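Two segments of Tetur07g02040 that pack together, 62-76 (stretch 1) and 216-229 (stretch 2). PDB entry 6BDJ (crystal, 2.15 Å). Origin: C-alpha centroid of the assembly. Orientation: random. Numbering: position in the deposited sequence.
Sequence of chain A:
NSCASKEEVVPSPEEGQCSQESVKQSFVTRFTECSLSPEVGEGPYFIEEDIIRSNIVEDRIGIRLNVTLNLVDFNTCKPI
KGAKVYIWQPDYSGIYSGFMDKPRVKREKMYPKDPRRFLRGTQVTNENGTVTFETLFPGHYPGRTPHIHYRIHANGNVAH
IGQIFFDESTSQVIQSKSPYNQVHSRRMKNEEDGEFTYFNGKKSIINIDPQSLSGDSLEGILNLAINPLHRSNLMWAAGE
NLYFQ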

# COMPACT_ATOMS: atom_id res chain seq x y z
N GLY A 62 9.56 -11.79 6.84
CA GLY A 62 9.59 -11.71 5.39
C GLY A 62 10.86 -11.03 4.95
O GLY A 62 11.87 -11.07 5.67
N ILE A 63 10.82 -10.41 3.77
CA ILE A 63 11.98 -9.74 3.22
C ILE A 63 11.76 -8.25 3.36
O ILE A 63 10.74 -7.72 2.93
CB ILE A 63 12.29 -10.16 1.77
CG1 ILE A 63 12.76 -11.63 1.78
CG2 ILE A 63 13.38 -9.27 1.18
CD1 ILE A 63 12.86 -12.32 0.43
N ARG A 64 12.75 -7.59 3.94
CA ARG A 64 12.66 -6.18 4.24
C ARG A 64 12.54 -5.35 2.97
O ARG A 64 13.28 -5.58 2.01
CB ARG A 64 13.86 -5.76 5.09
CG ARG A 64 13.66 -6.10 6.56
CD ARG A 64 12.77 -5.07 7.25
NE ARG A 64 13.45 -3.77 7.25
CZ ARG A 64 13.15 -2.69 6.51
NH1 ARG A 64 13.93 -1.62 6.61
NH2 ARG A 64 12.11 -2.65 5.68
N LEU A 65 11.56 -4.43 2.98
CA LEU A 65 11.33 -3.51 1.88
C LEU A 65 11.12 -2.13 2.45
O LEU A 65 10.26 -1.94 3.29
CB LEU A 65 10.07 -3.91 1.13
CG LEU A 65 9.50 -2.97 0.07
CD1 LEU A 65 10.54 -2.60 -0.98
CD2 LEU A 65 8.31 -3.63 -0.63
N ASN A 66 11.91 -1.17 1.99
CA ASN A 66 11.69 0.25 2.27
C ASN A 66 10.89 0.89 1.14
O ASN A 66 11.32 0.90 -0.02
CB ASN A 66 13.02 0.98 2.41
CG ASN A 66 13.79 0.57 3.66
OD1 ASN A 66 13.23 0.08 4.63
ND2 ASN A 66 15.10 0.78 3.62
N VAL A 67 9.74 1.44 1.50
CA VAL A 67 8.83 2.04 0.55
C VAL A 67 8.92 3.56 0.70
O VAL A 67 8.56 4.09 1.74
CB VAL A 67 7.39 1.57 0.83
CG1 VAL A 67 6.36 2.36 0.02
CG2 VAL A 67 7.24 0.08 0.53
N THR A 68 9.41 4.24 -0.34
CA THR A 68 9.47 5.70 -0.36
C THR A 68 8.44 6.17 -1.37
O THR A 68 8.45 5.73 -2.52
CB THR A 68 10.87 6.20 -0.74
OG1 THR A 68 11.82 5.75 0.23
CG2 THR A 68 10.94 7.73 -0.83
N LEU A 69 7.52 7.03 -0.92
CA LEU A 69 6.52 7.65 -1.77
C LEU A 69 6.78 9.13 -1.85
O LEU A 69 6.95 9.77 -0.81
CB LEU A 69 5.12 7.45 -1.21
CG LEU A 69 4.66 6.03 -0.92
CD1 LEU A 69 3.15 6.02 -0.77
CD2 LEU A 69 5.04 5.05 -2.01
N ASN A 70 6.80 9.68 -3.07
CA ASN A 70 7.01 11.11 -3.29
C ASN A 70 5.71 11.68 -3.86
O ASN A 70 5.26 11.24 -4.92
CB ASN A 70 8.20 11.32 -4.24
CG ASN A 70 9.50 10.74 -3.68
OD1 ASN A 70 9.98 11.14 -2.61
ND2 ASN A 70 10.08 9.80 -4.42
N LEU A 71 5.07 12.58 -3.10
CA LEU A 71 3.78 13.16 -3.48
C LEU A 71 4.00 14.54 -4.08
O LEU A 71 4.70 15.37 -3.49
CB LEU A 71 2.83 13.31 -2.29
CG LEU A 71 2.36 12.10 -1.46
CD1 LEU A 71 1.13 12.47 -0.64
CD2 LEU A 71 2.05 10.86 -2.29
N VAL A 72 3.38 14.77 -5.24
CA VAL A 72 3.24 16.12 -5.81
C VAL A 72 1.78 16.47 -6.04
O VAL A 72 0.95 15.58 -6.22
CB VAL A 72 4.05 16.31 -7.12
CG1 VAL A 72 5.54 16.20 -6.84
CG2 VAL A 72 3.63 15.32 -8.19
N ASP A 73 1.47 17.76 -5.98
CA ASP A 73 0.15 18.26 -6.38
C ASP A 73 0.07 18.16 -7.89
O ASP A 73 0.92 18.68 -8.59
CB ASP A 73 -0.08 19.72 -5.90
CG ASP A 73 -1.49 20.27 -6.23
OD1 ASP A 73 -2.14 19.80 -7.19
OD2 ASP A 73 -1.95 21.19 -5.52
N PHE A 74 -0.98 17.48 -8.36
CA PHE A 74 -1.29 17.30 -9.78
C PHE A 74 -1.34 18.60 -10.56
O PHE A 74 -0.87 18.68 -11.70
CB PHE A 74 -2.66 16.61 -9.88
CG PHE A 74 -3.26 16.59 -11.25
CD1 PHE A 74 -2.54 16.12 -12.34
CD2 PHE A 74 -4.57 17.01 -11.44
CE1 PHE A 74 -3.10 16.11 -13.61
CE2 PHE A 74 -5.15 16.96 -12.70
CZ PHE A 74 -4.41 16.51 -13.79
N ASN A 75 -1.92 19.61 -9.92
CA ASN A 75 -2.17 20.92 -10.53
C ASN A 75 -0.89 21.70 -10.77
O ASN A 75 -0.69 22.23 -11.86
CB ASN A 75 -3.15 21.72 -9.66
CG ASN A 75 -4.49 21.00 -9.46
OD1 ASN A 75 -5.32 20.92 -10.37
ND2 ASN A 75 -4.68 20.47 -8.26
N THR A 76 -0.02 21.74 -9.77
CA THR A 76 1.22 22.53 -9.81
C THR A 76 2.51 21.71 -10.06
O THR A 76 3.57 22.29 -10.32
CB THR A 76 1.42 23.29 -8.48
OG1 THR A 76 1.51 22.36 -7.39
CG2 THR A 76 0.25 24.23 -8.22
N ASP A 216 20.97 -5.91 1.87
CA ASP A 216 20.65 -5.45 3.23
C ASP A 216 19.15 -5.20 3.44
O ASP A 216 18.59 -5.63 4.45
CB ASP A 216 21.45 -4.19 3.57
N SER A 217 18.52 -4.48 2.50
CA SER A 217 17.04 -4.30 2.41
C SER A 217 16.66 -3.69 1.06
O SER A 217 17.38 -2.84 0.53
CB SER A 217 16.51 -3.38 3.51
OG SER A 217 16.97 -2.05 3.33
N LEU A 218 15.54 -4.12 0.49
CA LEU A 218 15.06 -3.59 -0.80
C LEU A 218 14.60 -2.15 -0.66
O LEU A 218 13.97 -1.79 0.33
CB LEU A 218 13.87 -4.40 -1.32
CG LEU A 218 14.06 -5.90 -1.54
CD1 LEU A 218 12.71 -6.57 -1.62
CD2 LEU A 218 14.84 -6.16 -2.81
N GLU A 219 14.89 -1.33 -1.67
CA GLU A 219 14.48 0.08 -1.70
C GLU A 219 13.54 0.30 -2.88
O GLU A 219 13.89 0.05 -4.04
CB GLU A 219 15.68 1.00 -1.81
CG GLU A 219 16.63 0.91 -0.62
CD GLU A 219 16.20 1.71 0.60
OE1 GLU A 219 15.16 2.41 0.59
OE2 GLU A 219 16.93 1.65 1.61
N GLY A 220 12.34 0.78 -2.58
CA GLY A 220 11.31 1.02 -3.59
C GLY A 220 10.86 2.46 -3.57
O GLY A 220 10.67 3.04 -2.49
N ILE A 221 10.70 3.03 -4.76
CA ILE A 221 10.24 4.42 -4.93
C ILE A 221 9.01 4.40 -5.81
O ILE A 221 9.00 3.77 -6.87
CB ILE A 221 11.30 5.33 -5.60
CG1 ILE A 221 12.55 5.47 -4.71
CG2 ILE A 221 10.72 6.72 -5.88
CD1 ILE A 221 13.62 4.41 -4.93
N LEU A 222 7.96 5.07 -5.36
CA LEU A 222 6.81 5.33 -6.19
C LEU A 222 6.55 6.81 -6.11
O LEU A 222 6.39 7.37 -5.02
CB LEU A 222 5.61 4.54 -5.68
CG LEU A 222 4.29 4.65 -6.45
CD1 LEU A 222 4.41 4.04 -7.84
CD2 LEU A 222 3.22 3.98 -5.62
N ASN A 223 6.55 7.46 -7.26
CA ASN A 223 6.26 8.88 -7.34
C ASN A 223 4.78 9.00 -7.65
O ASN A 223 4.32 8.39 -8.59
CB ASN A 223 7.11 9.50 -8.45
CG ASN A 223 8.59 9.38 -8.17
OD1 ASN A 223 9.00 9.52 -7.03
ND2 ASN A 223 9.39 9.13 -9.20
N LEU A 224 4.04 9.74 -6.83
CA LEU A 224 2.59 9.97 -7.04
C LEU A 224 2.26 11.45 -7.25
O LEU A 224 2.86 12.34 -6.64
CB LEU A 224 1.78 9.42 -5.84
CG LEU A 224 1.90 7.92 -5.57
CD1 LEU A 224 1.39 7.52 -4.20
CD2 LEU A 224 1.22 7.10 -6.66
N ALA A 225 1.30 11.67 -8.15
CA ALA A 225 0.67 12.97 -8.35
C ALA A 225 -0.78 12.83 -7.95
O ALA A 225 -1.52 12.04 -8.53
CB ALA A 225 0.78 13.39 -9.80
N ILE A 226 -1.20 13.60 -6.95
CA ILE A 226 -2.58 13.54 -6.47
C ILE A 226 -3.23 14.93 -6.51
O ILE A 226 -2.61 15.90 -6.91
CB ILE A 226 -2.64 12.94 -5.04
CG1 ILE A 226 -1.84 13.77 -4.04
CG2 ILE A 226 -2.13 11.50 -5.03
CD1 ILE A 226 -2.47 13.70 -2.68
N ASN A 227 -4.50 14.98 -6.12
CA ASN A 227 -5.27 16.19 -6.10
C ASN A 227 -5.76 16.44 -4.68
O ASN A 227 -6.70 15.78 -4.25
CB ASN A 227 -6.46 16.04 -7.06
CG ASN A 227 -7.21 17.34 -7.26
OD1 ASN A 227 -6.89 18.37 -6.65
ND2 ASN A 227 -8.22 17.30 -8.09
N PRO A 228 -5.14 17.40 -3.95
CA PRO A 228 -5.54 17.62 -2.54
C PRO A 228 -6.95 18.17 -2.32
O PRO A 228 -7.45 18.08 -1.19
CB PRO A 228 -4.49 18.61 -2.01
CG PRO A 228 -3.87 19.21 -3.20
CD PRO A 228 -3.99 18.22 -4.33
N LEU A 229 -7.58 18.71 -3.36
CA LEU A 229 -8.96 19.17 -3.29
C LEU A 229 -9.93 18.02 -3.55
O LEU A 229 -11.10 18.10 -3.15
CB LEU A 229 -9.24 20.30 -4.29

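Stretch 2 runs parallel to stretch 1 as a neighbouring β-strand, the strand axes 23° apart in direction, and the backbone ladder extends from Leu218 to Ile226. Ahead of the ladder, Ser217 lies against Arg64, its CB 3.9 Å from Arg64 CB and over one face of the guanidinium. Within its own strand that group is also tied to Asn66, Arg64 NH1 donating to Asn66 OD1 at 2.7 Å.

Leu218 opens the ladder: its N donates to Arg64 O (3.1 Å) and its O accepts from Asn66 N (2.7 Å). As is usual for parallel strands, one residue thus bonds to the two that flank its partner, here Leu65. The Leu218 side chain fills the space between Ile63 and Leu65, with CD1 3.9 Å from Ile63 CG2 and CB 3.8 Å from Leu65 CD1. Glu219, on the other face, turns its carboxylate back to Asn66, whose ND2 donates to OE2 at 2.9 Å.

Gly220 continues the ladder, N to Asn66 O and O from Thr68 N, both 2.8 Å. Leu65 CD1 lies 4.2 Å from Gly220 N, on the side where a CB of Gly220 would point, about 3.6 Å from that methyl. Ile221 places its CA 3.3 Å from Thr68 O, a CA-H...O contact, and its CG2 3.5 Å from Asn70 ND2. Leu222 bonds through N to Thr68 O (3.0 Å) and packs CB against Leu69 CD2 (3.7 Å).

Asn223 pairs with Asn70 directly across the strands, OD1 accepting from Asn70 ND2 at 2.8 Å. On the leucine-rich face, Leu224 reaches two neighbours, CD1 lying 4.1 Å from Leu69 CD1 and CB 3.8 Å from Leu71 CD2. Ala225 CB meets Val72 CG2 at 3.8 Å.

At Ile226 the side chains of the paired residues diverge, yet its O still accepts from Phe74 N (2.7 Å). Beyond it, Asn227 OD1 accepts a weak hydrogen bond from Asn75 ND2 (3.4 Å), and Pro228 CG rests 3.6 Å from Asp73 OD2.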